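Local coordinates for putative lipoprotein (Bacteroides fragilis, PDB 4GBS) that probably binds haem, as a member of the HmuY family of bacterial lipoproteins, with an inferred part in transport, at residues A[21-26]-A[192-197]; A[30-35]-A[43-48]; A[60-65]-A[76-81]; A[87-92]-A[100-105]; A[145-148]-A[153-156]. All blocks are in the same frame, centred on the assembly; numbering follows the deposited sequence.

Contact 1: A[21-26]-A[192-197]; sequences ITIDHA and FDYIYP
Tyr194 stands with its phenol end against strand 21-24, and its hydroxyl oxygen alone makes the approach. OH comes to 4.2 Å from the carbonyl O of Thr22 and to 4.4 Å from CG1 of Ile23, so the touch is loose van der Waals contact. The first torsion of Tyr194 (chi1 67°) sets the ring between its own backbone N and carbonyl carbon, lying back over the sheet. In this pose one ring face rests on the backbone of Gly30, which has no side chain to block it, and Tyr196 N lies in the ring plane at the edge. Ile23 leaves its strand on the same side of the sheet as Tyr194; its CG2 lies 3.4 Å above the His25 ring plane, offset toward the rim. The CA atoms of Ile23 and Tyr194 are 9.7 Å apart because strand 29-35 runs between the two segments, pairing with both. Asp193 reaches that middle strand through Thr31, which also faces Ile21 and Thr22 in a classic beta bulge. A tyrosine ring folded over a glycine of the adjoining antiparallel strand is the arrangement known as aromatic rescue of glycine, found here near the edge of the large antiparallel sheet.

Contact 2: A[30-35]-A[43-48]; sequences GTVRVD and NYINLH
Asn43 opens the second segment by setting its CB 4.2 Å from CB of Val34. Its first torsion (chi1 -61°) turns the amide past this valine toward the end of strand 30-35, where ND2 lies 3.2 Å from Asp35 O. The firm partner of ND2 is the carbonyl O of Ile72, on the next strand but one of the chain, so this buried amide is held by its own sheet. Tyr44 points to the other side, where its ring meets Trp68 edge-to-face. Ile45 returns to the interface: its CG1 packs against CG1 of Val32 at 4.2 Å, branch against branch, in a purely apolar contact. Ile52 of the neighbouring strand touches Val32, Val34 and Ile45, and Phe20 reaches both Val32 and Ile45, so the pair is embedded in hydrocarbon. Asn46 turns from the interface, and Leu47 then brings CD2 to 4.9 Å from CG2 of Val32. At His48 the chain has left the strand, and both ring nitrogens are hydrogen-bonded, ND1 to Asp69 and NE2 to Asp169. The axes of strands 30-35 and 43-46 pass 8.5 Å apart at an angle of 163°, nearly antiparallel yet in different sheets. Alternate residues of each strand point into the gap and meet in pairs, the face-to-face sheet packing of a beta sandwich.

Contact 3: A[60-65]-A[76-81]; sequences EGADDP and DVKTNG
Lys78 carries this contact, reaching from strand 76-79 to the carboxylate of Asp64 in the loop that leads to strand 70-73. At CB the chain turns into the position between backbone N and carbonyl carbon (chi1 72°), which lifts it off the strand toward the loop. Beyond CG it is fully extended, so CG and CD serve as a straight spacer without close contact to segment 60-65. CE is the first atom to arrive, 3.6 Å from Asp64 OD1. The tip follows: NZ donates to Asp64 OD1 at 2.8 Å, meeting it on the syn side and 17° out of the carboxylate plane. OD2 is farther from NZ, at 3.3 Å, so the ammonium leans on one oxygen of the salt bridge. The methyl of Ala62 lies alongside, its CB 4.5 Å from NZ. Asp64 extends toward the lysine from the opposite direction, its CG turned beside the backbone N (chi1 -60°). OD1 has a second partner in Tyr44 OH, so one carboxylate oxygen gathers an ammonium and a phenol, which would be expected to stabilise its negative charge. Tyr44 and Trp68 also touch the lysine side chain, and Trp42 makes a cation-pi contact with it, so the ammonium of this buried lysine is probably stabilised by a carboxylate and an aromatic ring together. The arrangement is a partly buried salt bridge framed by aromatic rings, tying the loop 60-65 to an outermost strand of the four-stranded antiparallel sheet.

Contact 4: A[87-92]-A[100-105]; sequences TDYQSL and SMPQGI. With SO4 (sulfate ion), chain C.
Pro102 meets Tyr89 at the rim of the ring rather than over a face: CG of the proline lies near the ring plane, 3.8 Å from Tyr89 CE2, and the two side chains cross at about a right angle. Both belong to the long irregular connection between strands 83-86 and 107-112 of the large antiparallel sheet, which here folds back on itself. Thr87 comes roughly at right angles to the tyrosine, its CG2 3.8 Å from Pro102 CB and CG. With chi1 at 73°, the hydroxyl of Thr87 is turned between its backbone N and carbonyl carbon, leaving the methyl to face the proline. OG1 is hydrogen-bonded to Val162 O and also receives a weak bond from Tyr89 N in the manner of an ST turn. Leu95 touches both Tyr89 and Pro102, and Leu164 lies against Thr87 and Pro102, so the small apolar cluster is seated on strand 163-166. Farther along the first segment a sulfate ion, probably from the crystallisation liquor, is bound with help from Ser93 OG. Ser91 OG donates to sulfate O2 at 2.6 Å, and Leu92 N gives its N-H to sulfate O1 at 2.8 Å, with an N-H...O angle of 145°.

Contact 5: A[145-148]-A[153-156]; sequences LNVD and PPIY
This is a surface contact between the two arms of a beta hairpin, strands 145-148 and 155-158, which pair as an antiparallel ribbon of their own. Asp148 and Ile155 form the hydrogen-bonded pair nearest the turn: Asp148 N donates to Ile155 O at 2.9 Å with an angle of 166°, while the return bond from Ile155 N to Asp148 O is longer, at 3.3 Å. Their side chains lie on one face of the ribbon, with Asp148 OD1 bonded to Ser150 OG inside the turn. The next pair, Val147 and Tyr156, is non-hydrogen-bonded, and in the gap Tyr156 CA makes a C-H...O contact of 3.3 Å with Asn146 O. Such alternation is the regular two-residue repeat of an antiparallel hairpin, and backbone bonding between Asn146 and Thr157 carries it on. On the face shared by Val147 and Tyr156 the side chains run side by side. The tyrosine ring lies back along the valine: CG2 sits 3.6 Å from Tyr156 CE2, whereas CG1, anti to the backbone N (chi1 -180°), lies above one ring face, displaced toward the rim. That same CG1 touches Pro154 CB at 3.9 Å. Leu145 reaches the ring from another direction, its CD2 in the ring plane and 3.8 Å from Tyr156 CD2; Tyr75 and Tyr180 also pack on this leucine, linking the ribbon to the protein body. A water donates to both Asn146 OD1 and Ile155 O, the latter at 2.6 Å, giving that carbonyl a second bond beside the one from Asp148 N.

In the fold
From the N terminus, contact 1 opens first and closes last: strand 19-24 and strand 189-195, far apart in sequence, flank strand 29-35, and the loop between them contains every other contact. Inside it, contacts 2, 3, 4 and 5 follow in series, each closing before the next opens, and none cross. Contact 2 faces the large sheet with the four-stranded one. Contact 3 joins a loop to strand 76-79, at one edge of that sheet, meeting contact 2 through Tyr44 and Asp64. Contact 4 closes a loop of the large sheet, its Leu92 packing on Asp193 of contact 1. Contact 5 closes a separate hairpin, on the opposite side of the chain's centre from contacts 1 and 2.

Contact 1: A[21-26]-A[192-197]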
# COMPACT_ATOMS: atom_id res chain seq x y z
N ILE A 21 -3.48 11.52 8.20
CA ILE A 21 -4.17 12.80 7.99
C ILE A 21 -5.59 12.77 8.63
O ILE A 21 -6.13 13.83 8.93
CB ILE A 21 -4.23 13.18 6.49
CG1 ILE A 21 -4.95 12.12 5.62
CG2 ILE A 21 -2.82 13.47 5.95
CD1 ILE A 21 -5.33 12.59 4.21
N THR A 22 -6.14 11.57 8.89
CA THR A 22 -7.43 11.37 9.57
C THR A 22 -7.29 10.17 10.54
O THR A 22 -6.76 9.12 10.17
CB THR A 22 -8.58 11.17 8.57
OG1 THR A 22 -8.59 12.24 7.62
CG2 THR A 22 -9.94 11.04 9.23
N ILE A 23 -7.74 10.36 11.79
CA ILE A 23 -7.75 9.34 12.83
C ILE A 23 -9.09 9.43 13.57
O ILE A 23 -9.46 10.51 14.05
CB ILE A 23 -6.54 9.44 13.80
CG1 ILE A 23 -5.19 9.25 13.07
CG2 ILE A 23 -6.68 8.41 14.93
CD1 ILE A 23 -3.96 9.62 13.86
N ASP A 24 -9.81 8.31 13.64
CA ASP A 24 -11.06 8.18 14.37
C ASP A 24 -10.93 6.95 15.26
O ASP A 24 -11.21 5.83 14.82
CB ASP A 24 -12.29 8.13 13.43
CG ASP A 24 -13.65 8.10 14.12
OD1 ASP A 24 -13.69 8.02 15.38
OD2 ASP A 24 -14.68 8.16 13.41
N HIS A 25 -10.45 7.16 16.50
CA HIS A 25 -10.20 6.12 17.49
C HIS A 25 -11.48 5.38 17.89
O HIS A 25 -11.42 4.19 18.20
CB HIS A 25 -9.54 6.70 18.75
CG HIS A 25 -8.14 7.19 18.55
ND1 HIS A 25 -7.06 6.31 18.52
CD2 HIS A 25 -7.67 8.45 18.45
CE1 HIS A 25 -5.99 7.06 18.37
NE2 HIS A 25 -6.30 8.36 18.33
N ALA A 26 -12.63 6.08 17.86
CA ALA A 26 -13.93 5.51 18.21
C ALA A 26 -14.38 4.47 17.17
O ALA A 26 -14.74 3.35 17.54
CB ALA A 26 -14.97 6.61 18.33
N PHE A 192 -5.03 6.27 1.26
CA PHE A 192 -5.93 5.15 1.48
C PHE A 192 -6.68 5.31 2.82
O PHE A 192 -6.16 5.90 3.78
CB PHE A 192 -5.21 3.80 1.43
CG PHE A 192 -4.19 3.51 2.51
CD1 PHE A 192 -4.59 2.98 3.74
CD2 PHE A 192 -2.83 3.71 2.28
CE1 PHE A 192 -3.65 2.70 4.74
CE2 PHE A 192 -1.89 3.41 3.27
CZ PHE A 192 -2.30 2.89 4.49
N ASP A 193 -7.91 4.77 2.86
CA ASP A 193 -8.74 4.71 4.06
C ASP A 193 -8.61 3.33 4.65
O ASP A 193 -8.45 2.35 3.90
CB ASP A 193 -10.20 5.06 3.78
CG ASP A 193 -10.49 6.49 3.39
OD1 ASP A 193 -9.61 7.35 3.59
OD2 ASP A 193 -11.62 6.76 2.89
N TYR A 194 -8.67 3.23 5.97
CA TYR A 194 -8.52 1.92 6.60
C TYR A 194 -9.51 1.75 7.77
O TYR A 194 -10.08 2.71 8.27
CB TYR A 194 -7.06 1.71 7.11
CG TYR A 194 -6.66 2.64 8.24
CD1 TYR A 194 -6.92 2.30 9.57
CD2 TYR A 194 -6.00 3.83 7.99
CE1 TYR A 194 -6.58 3.16 10.61
CE2 TYR A 194 -5.62 4.68 9.03
CZ TYR A 194 -5.93 4.35 10.34
OH TYR A 194 -5.61 5.22 11.36
N ILE A 195 -9.68 0.50 8.19
CA ILE A 195 -10.36 0.04 9.39
C ILE A 195 -9.34 -0.79 10.13
O ILE A 195 -8.93 -1.82 9.60
CB ILE A 195 -11.71 -0.71 9.20
CG1 ILE A 195 -12.74 0.12 8.43
CG2 ILE A 195 -12.25 -1.19 10.57
CD1 ILE A 195 -13.94 -0.72 7.92
N TYR A 196 -8.89 -0.34 11.30
CA TYR A 196 -7.96 -1.13 12.07
C TYR A 196 -8.19 -0.88 13.56
O TYR A 196 -8.12 0.27 14.01
CB TYR A 196 -6.48 -0.88 11.69
CG TYR A 196 -5.55 -1.77 12.49
CD1 TYR A 196 -5.40 -3.12 12.17
CD2 TYR A 196 -4.87 -1.29 13.60
CE1 TYR A 196 -4.65 -3.98 12.96
CE2 TYR A 196 -4.07 -2.13 14.38
CZ TYR A 196 -3.96 -3.47 14.05
OH TYR A 196 -3.16 -4.30 14.80
N PRO A 197 -8.45 -1.97 14.32
CA PRO A 197 -8.53 -3.37 13.88
C PRO A 197 -9.90 -3.73 13.32
O PRO A 197 -10.92 -3.32 13.88
CB PRO A 197 -8.21 -4.16 15.17
CG PRO A 197 -8.01 -3.13 16.28
CD PRO A 197 -8.64 -1.87 15.78

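Contact 2: A[30-35]-A[43-48]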
# COMPACT_ATOMS: atom_id res chain seq x y z
N GLY A 30 -9.35 5.53 9.85
CA GLY A 30 -8.46 6.62 9.53
C GLY A 30 -8.08 6.68 8.07
O GLY A 30 -8.52 5.84 7.27
N THR A 31 -7.22 7.65 7.73
CA THR A 31 -6.74 7.90 6.38
C THR A 31 -5.26 8.18 6.43
O THR A 31 -4.80 9.01 7.22
CB THR A 31 -7.54 9.05 5.76
OG1 THR A 31 -8.94 8.76 5.87
CG2 THR A 31 -7.16 9.33 4.31
N VAL A 32 -4.52 7.49 5.56
CA VAL A 32 -3.07 7.63 5.41
C VAL A 32 -2.79 8.23 4.03
O VAL A 32 -3.38 7.78 3.05
CB VAL A 32 -2.34 6.27 5.61
CG1 VAL A 32 -0.83 6.40 5.43
CG2 VAL A 32 -2.66 5.67 6.97
N ARG A 33 -1.88 9.22 3.97
CA ARG A 33 -1.42 9.83 2.73
C ARG A 33 0.11 9.83 2.72
O ARG A 33 0.74 10.29 3.67
CB ARG A 33 -2.01 11.25 2.54
CG ARG A 33 -1.69 11.88 1.17
CD ARG A 33 -2.47 13.18 0.93
NE ARG A 33 -2.22 13.71 -0.41
CZ ARG A 33 -1.37 14.69 -0.71
NH1 ARG A 33 -0.72 15.32 0.26
NH2 ARG A 33 -1.21 15.08 -1.97
N VAL A 34 0.72 9.26 1.66
CA VAL A 34 2.17 9.20 1.55
C VAL A 34 2.62 9.65 0.16
O VAL A 34 1.91 9.45 -0.83
CB VAL A 34 2.79 7.79 1.86
CG1 VAL A 34 2.59 7.40 3.33
CG2 VAL A 34 2.28 6.70 0.93
N ASP A 35 3.83 10.24 0.11
CA ASP A 35 4.52 10.60 -1.13
C ASP A 35 5.38 9.39 -1.52
O ASP A 35 6.42 9.12 -0.91
CB ASP A 35 5.34 11.91 -0.99
CG ASP A 35 6.29 12.23 -2.14
OD1 ASP A 35 6.24 11.53 -3.18
OD2 ASP A 35 7.13 13.16 -1.99
N ASN A 43 7.95 3.73 2.03
CA ASN A 43 7.16 4.48 2.98
C ASN A 43 6.47 3.46 3.84
O ASN A 43 5.61 2.69 3.36
CB ASN A 43 6.19 5.43 2.25
CG ASN A 43 6.90 6.44 1.40
OD1 ASN A 43 7.32 7.49 1.89
ND2 ASN A 43 7.05 6.14 0.12
N TYR A 44 6.93 3.37 5.09
CA TYR A 44 6.48 2.40 6.09
C TYR A 44 5.32 2.97 6.89
O TYR A 44 5.37 4.12 7.34
CB TYR A 44 7.63 1.99 7.01
CG TYR A 44 8.81 1.41 6.26
CD1 TYR A 44 8.86 0.05 5.93
CD2 TYR A 44 9.87 2.22 5.86
CE1 TYR A 44 9.93 -0.48 5.23
CE2 TYR A 44 10.96 1.69 5.17
CZ TYR A 44 10.99 0.34 4.86
OH TYR A 44 12.06 -0.19 4.17
N ILE A 45 4.27 2.16 7.04
CA ILE A 45 3.06 2.51 7.76
C ILE A 45 2.92 1.55 8.93
O ILE A 45 2.98 0.34 8.76
CB ILE A 45 1.81 2.47 6.83
CG1 ILE A 45 2.03 3.32 5.55
CG2 ILE A 45 0.53 2.86 7.57
CD1 ILE A 45 1.58 2.67 4.34
N ASN A 46 2.72 2.11 10.11
CA ASN A 46 2.48 1.33 11.31
C ASN A 46 1.08 1.68 11.81
O ASN A 46 0.84 2.76 12.35
CB ASN A 46 3.58 1.58 12.35
CG ASN A 46 3.58 0.60 13.49
OD1 ASN A 46 2.53 0.15 13.97
ND2 ASN A 46 4.76 0.32 14.00
N LEU A 47 0.14 0.76 11.55
CA LEU A 47 -1.27 0.86 11.91
C LEU A 47 -1.48 0.64 13.41
O LEU A 47 -2.50 1.06 13.95
CB LEU A 47 -2.08 -0.16 11.10
CG LEU A 47 -2.20 0.11 9.59
CD1 LEU A 47 -2.82 -1.07 8.89
CD2 LEU A 47 -3.01 1.36 9.30
N HIS A 48 -0.51 -0.00 14.09
CA HIS A 48 -0.55 -0.24 15.53
C HIS A 48 -0.24 1.04 16.30
O HIS A 48 -0.91 1.32 17.31
CB HIS A 48 0.45 -1.34 15.94
CG HIS A 48 0.10 -2.72 15.49
ND1 HIS A 48 0.21 -3.10 14.15
CD2 HIS A 48 -0.25 -3.81 16.21
CE1 HIS A 48 -0.11 -4.39 14.11
NE2 HIS A 48 -0.40 -4.86 15.33

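Contact 3: A[60-65]-A[76-81]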
# COMPACT_ATOMS: atom_id res chain seq x y z
N GLU A 60 20.96 -3.00 -3.60
CA GLU A 60 21.44 -3.85 -2.51
C GLU A 60 20.33 -4.06 -1.43
O GLU A 60 20.62 -4.60 -0.36
CB GLU A 60 22.71 -3.26 -1.86
CG GLU A 60 23.95 -3.23 -2.75
CD GLU A 60 23.96 -2.23 -3.89
OE1 GLU A 60 23.53 -1.07 -3.68
OE2 GLU A 60 24.45 -2.59 -4.98
N GLY A 61 19.09 -3.67 -1.74
CA GLY A 61 17.95 -3.83 -0.84
C GLY A 61 17.58 -2.60 -0.04
O GLY A 61 17.92 -1.47 -0.42
N ALA A 62 16.88 -2.81 1.09
CA ALA A 62 16.40 -1.73 1.94
C ALA A 62 16.78 -1.89 3.42
O ALA A 62 17.17 -2.97 3.85
CB ALA A 62 14.88 -1.65 1.82
N ASP A 63 16.63 -0.80 4.18
CA ASP A 63 16.83 -0.74 5.61
C ASP A 63 15.47 -0.58 6.28
O ASP A 63 15.04 0.54 6.56
CB ASP A 63 17.78 0.42 5.99
CG ASP A 63 18.00 0.58 7.50
OD1 ASP A 63 18.45 -0.40 8.16
OD2 ASP A 63 17.75 1.70 8.01
N ASP A 64 14.77 -1.70 6.52
CA ASP A 64 13.44 -1.69 7.15
C ASP A 64 13.53 -1.29 8.61
O ASP A 64 14.44 -1.77 9.31
CB ASP A 64 12.77 -3.07 7.04
CG ASP A 64 12.56 -3.56 5.64
OD1 ASP A 64 12.37 -2.73 4.74
OD2 ASP A 64 12.53 -4.79 5.44
N PRO A 65 12.59 -0.47 9.12
CA PRO A 65 12.61 -0.12 10.55
C PRO A 65 12.26 -1.34 11.42
O PRO A 65 11.83 -2.38 10.90
CB PRO A 65 11.56 0.99 10.66
CG PRO A 65 10.63 0.76 9.55
CD PRO A 65 11.44 0.16 8.43
N ASP A 76 3.72 -0.02 -5.52
CA ASP A 76 4.08 -1.32 -4.95
C ASP A 76 3.89 -1.36 -3.46
O ASP A 76 4.23 -0.41 -2.75
CB ASP A 76 5.55 -1.66 -5.26
CG ASP A 76 6.04 -1.40 -6.67
OD1 ASP A 76 5.30 -1.72 -7.63
OD2 ASP A 76 7.18 -0.90 -6.82
N VAL A 77 3.41 -2.50 -2.97
CA VAL A 77 3.19 -2.74 -1.55
C VAL A 77 3.95 -3.99 -1.12
O VAL A 77 3.97 -4.99 -1.83
CB VAL A 77 1.66 -2.87 -1.23
CG1 VAL A 77 1.42 -3.16 0.26
CG2 VAL A 77 0.87 -1.64 -1.66
N LYS A 78 4.56 -3.93 0.07
CA LYS A 78 5.14 -5.08 0.73
C LYS A 78 4.58 -5.09 2.15
O LYS A 78 4.18 -4.03 2.67
CB LYS A 78 6.69 -5.15 0.69
CG LYS A 78 7.42 -4.15 1.56
CD LYS A 78 8.90 -4.50 1.60
CE LYS A 78 9.66 -3.53 2.46
NZ LYS A 78 11.09 -3.90 2.55
N THR A 79 4.50 -6.27 2.76
CA THR A 79 3.98 -6.38 4.12
C THR A 79 5.11 -6.90 5.00
O THR A 79 6.16 -7.30 4.49
CB THR A 79 2.71 -7.26 4.17
OG1 THR A 79 3.08 -8.62 3.99
CG2 THR A 79 1.65 -6.85 3.14
N ASN A 80 4.91 -6.85 6.31
CA ASN A 80 5.91 -7.34 7.24
C ASN A 80 5.48 -8.70 7.75
O ASN A 80 4.93 -8.79 8.85
CB ASN A 80 6.09 -6.33 8.38
CG ASN A 80 7.24 -6.64 9.27
OD1 ASN A 80 8.12 -7.45 8.94
ND2 ASN A 80 7.30 -5.94 10.39
N GLY A 81 5.66 -9.74 6.93
CA GLY A 81 5.19 -11.09 7.24
C GLY A 81 3.67 -11.21 7.23
O GLY A 81 3.11 -12.09 7.88

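Contact 4: A[87-92]-A[100-105]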
# COMPACT_ATOMS: atom_id res chain seq x y z
N THR A 87 -11.00 -8.42 -1.46
CA THR A 87 -12.43 -8.73 -1.32
C THR A 87 -13.20 -8.24 -2.53
O THR A 87 -12.63 -7.61 -3.41
CB THR A 87 -13.00 -8.12 -0.04
OG1 THR A 87 -13.12 -6.71 -0.19
CG2 THR A 87 -12.20 -8.49 1.19
N ASP A 88 -14.52 -8.52 -2.57
CA ASP A 88 -15.38 -8.08 -3.66
C ASP A 88 -16.02 -6.72 -3.32
O ASP A 88 -16.62 -6.10 -4.19
CB ASP A 88 -16.47 -9.13 -3.96
CG ASP A 88 -15.96 -10.46 -4.51
OD1 ASP A 88 -14.86 -10.48 -5.11
OD2 ASP A 88 -16.71 -11.47 -4.41
N TYR A 89 -15.85 -6.24 -2.06
CA TYR A 89 -16.40 -4.96 -1.59
C TYR A 89 -15.60 -3.79 -2.15
O TYR A 89 -14.37 -3.87 -2.22
CB TYR A 89 -16.44 -4.88 -0.05
CG TYR A 89 -17.18 -6.03 0.60
CD1 TYR A 89 -18.57 -6.05 0.68
CD2 TYR A 89 -16.49 -7.11 1.14
CE1 TYR A 89 -19.25 -7.12 1.25
CE2 TYR A 89 -17.16 -8.19 1.71
CZ TYR A 89 -18.54 -8.19 1.78
OH TYR A 89 -19.22 -9.25 2.36
N GLN A 90 -16.30 -2.71 -2.55
CA GLN A 90 -15.71 -1.49 -3.12
C GLN A 90 -15.85 -0.29 -2.15
O GLN A 90 -15.55 0.85 -2.51
CB GLN A 90 -16.33 -1.16 -4.48
CG GLN A 90 -15.91 -2.12 -5.59
CD GLN A 90 -16.20 -1.58 -6.97
OE1 GLN A 90 -17.31 -1.11 -7.28
NE2 GLN A 90 -15.23 -1.66 -7.85
N SER A 91 -16.24 -0.57 -0.92
CA SER A 91 -16.44 0.40 0.14
C SER A 91 -16.15 -0.24 1.49
O SER A 91 -16.53 -1.40 1.70
CB SER A 91 -17.87 0.94 0.10
OG SER A 91 -18.22 1.73 1.23
N LEU A 92 -15.49 0.51 2.41
CA LEU A 92 -15.23 0.05 3.77
C LEU A 92 -16.58 -0.13 4.51
O LEU A 92 -16.72 -1.05 5.32
CB LEU A 92 -14.30 1.01 4.54
CG LEU A 92 -12.82 1.06 4.08
CD1 LEU A 92 -12.08 2.18 4.77
CD2 LEU A 92 -12.09 -0.26 4.33
N SER A 100 -19.86 -10.19 8.21
CA SER A 100 -19.27 -11.49 7.94
C SER A 100 -17.88 -11.33 7.37
O SER A 100 -17.64 -10.47 6.51
CB SER A 100 -20.14 -12.29 6.97
OG SER A 100 -19.55 -13.55 6.67
N MSE A 101 -16.98 -12.20 7.83
CA MSE A 101 -15.59 -12.29 7.41
C MSE A 101 -15.55 -12.73 5.94
O MSE A 101 -15.99 -13.85 5.64
CB MSE A 101 -14.84 -13.27 8.33
CG MSE A 101 -13.42 -13.64 7.88
SE MSE A 101 -12.16 -12.16 7.88
CE MSE A 101 -12.20 -11.69 9.80
N PRO A 102 -15.06 -11.88 5.00
CA PRO A 102 -14.98 -12.29 3.59
C PRO A 102 -14.10 -13.52 3.40
O PRO A 102 -12.99 -13.59 3.94
CB PRO A 102 -14.36 -11.08 2.90
CG PRO A 102 -14.58 -9.96 3.80
CD PRO A 102 -14.52 -10.51 5.18
N GLN A 103 -14.63 -14.51 2.67
CA GLN A 103 -13.93 -15.76 2.37
C GLN A 103 -12.98 -15.53 1.19
O GLN A 103 -13.21 -14.63 0.38
CB GLN A 103 -14.94 -16.89 2.09
CG GLN A 103 -15.84 -17.28 3.28
CD GLN A 103 -15.09 -17.92 4.44
OE1 GLN A 103 -14.66 -17.24 5.38
NE2 GLN A 103 -14.94 -19.23 4.41
N GLY A 104 -11.92 -16.33 1.13
CA GLY A 104 -10.91 -16.25 0.09
C GLY A 104 -9.53 -16.64 0.58
O GLY A 104 -9.31 -16.80 1.79
N ILE A 105 -8.60 -16.82 -0.36
CA ILE A 105 -7.23 -17.22 -0.05
C ILE A 105 -6.40 -15.96 0.20
O ILE A 105 -6.32 -15.09 -0.67
CB ILE A 105 -6.58 -18.12 -1.14
CG1 ILE A 105 -7.48 -19.30 -1.60
CG2 ILE A 105 -5.19 -18.62 -0.71
CD1 ILE A 105 -8.51 -18.96 -2.77
S SO4 C . -16.42 4.15 2.99
O1 SO4 C . -15.47 3.30 2.27
O2 SO4 C . -17.75 4.04 2.39
O3 SO4 C . -16.48 3.75 4.39
O4 SO4 C . -15.97 5.55 2.92

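Contact 5: A[145-148]-A[153-156]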
# COMPACT_ATOMS: atom_id res chain seq x y z
N LEU A 145 -3.97 -0.74 -7.73
CA LEU A 145 -3.73 0.07 -8.92
C LEU A 145 -3.14 -0.83 -10.01
O LEU A 145 -2.15 -1.53 -9.77
CB LEU A 145 -2.85 1.30 -8.67
CG LEU A 145 -2.75 2.29 -9.84
CD1 LEU A 145 -4.12 2.86 -10.23
CD2 LEU A 145 -1.83 3.43 -9.51
N ASN A 146 -3.78 -0.84 -11.17
CA ASN A 146 -3.28 -1.60 -12.31
C ASN A 146 -2.63 -0.63 -13.26
O ASN A 146 -3.21 0.41 -13.54
CB ASN A 146 -4.40 -2.40 -12.98
CG ASN A 146 -3.90 -3.39 -14.00
OD1 ASN A 146 -3.78 -3.09 -15.20
ND2 ASN A 146 -3.54 -4.57 -13.53
N VAL A 147 -1.41 -0.92 -13.70
CA VAL A 147 -0.70 -0.08 -14.66
C VAL A 147 -0.47 -0.93 -15.92
O VAL A 147 0.22 -1.95 -15.86
CB VAL A 147 0.58 0.53 -14.06
CG1 VAL A 147 1.30 1.41 -15.06
CG2 VAL A 147 0.27 1.33 -12.81
N ASP A 148 -1.14 -0.57 -17.04
CA ASP A 148 -1.01 -1.31 -18.30
C ASP A 148 0.13 -0.70 -19.11
O ASP A 148 -0.05 0.32 -19.77
CB ASP A 148 -2.33 -1.33 -19.08
CG ASP A 148 -2.36 -2.28 -20.26
OD1 ASP A 148 -1.39 -3.04 -20.44
OD2 ASP A 148 -3.39 -2.31 -20.97
N PRO A 153 0.73 6.49 -23.66
CA PRO A 153 1.29 6.26 -22.31
C PRO A 153 0.54 5.14 -21.58
O PRO A 153 -0.53 4.74 -22.04
CB PRO A 153 1.09 7.62 -21.63
CG PRO A 153 -0.11 8.19 -22.26
CD PRO A 153 -0.09 7.71 -23.69
N PRO A 154 1.05 4.59 -20.44
CA PRO A 154 0.32 3.49 -19.77
C PRO A 154 -1.06 3.91 -19.23
O PRO A 154 -1.31 5.09 -18.96
CB PRO A 154 1.26 3.08 -18.63
CG PRO A 154 2.15 4.24 -18.41
CD PRO A 154 2.33 4.89 -19.75
N ILE A 155 -1.97 2.91 -19.08
CA ILE A 155 -3.34 3.09 -18.58
C ILE A 155 -3.43 2.62 -17.12
O ILE A 155 -3.18 1.45 -16.80
CB ILE A 155 -4.38 2.37 -19.47
CG1 ILE A 155 -4.40 2.95 -20.92
CG2 ILE A 155 -5.78 2.34 -18.82
CD1 ILE A 155 -4.75 4.50 -21.11
N TYR A 156 -3.83 3.55 -16.25
CA TYR A 156 -3.97 3.37 -14.81
C TYR A 156 -5.41 3.00 -14.44
O TYR A 156 -6.33 3.78 -14.67
CB TYR A 156 -3.52 4.65 -14.09
CG TYR A 156 -2.02 4.90 -14.16
CD1 TYR A 156 -1.43 5.46 -15.28
CD2 TYR A 156 -1.21 4.65 -13.07
CE1 TYR A 156 -0.07 5.73 -15.33
CE2 TYR A 156 0.16 4.89 -13.12
CZ TYR A 156 0.73 5.40 -14.27
OH TYR A 156 2.07 5.66 -14.37
O HOH W 1 -4.59 -0.67 -16.57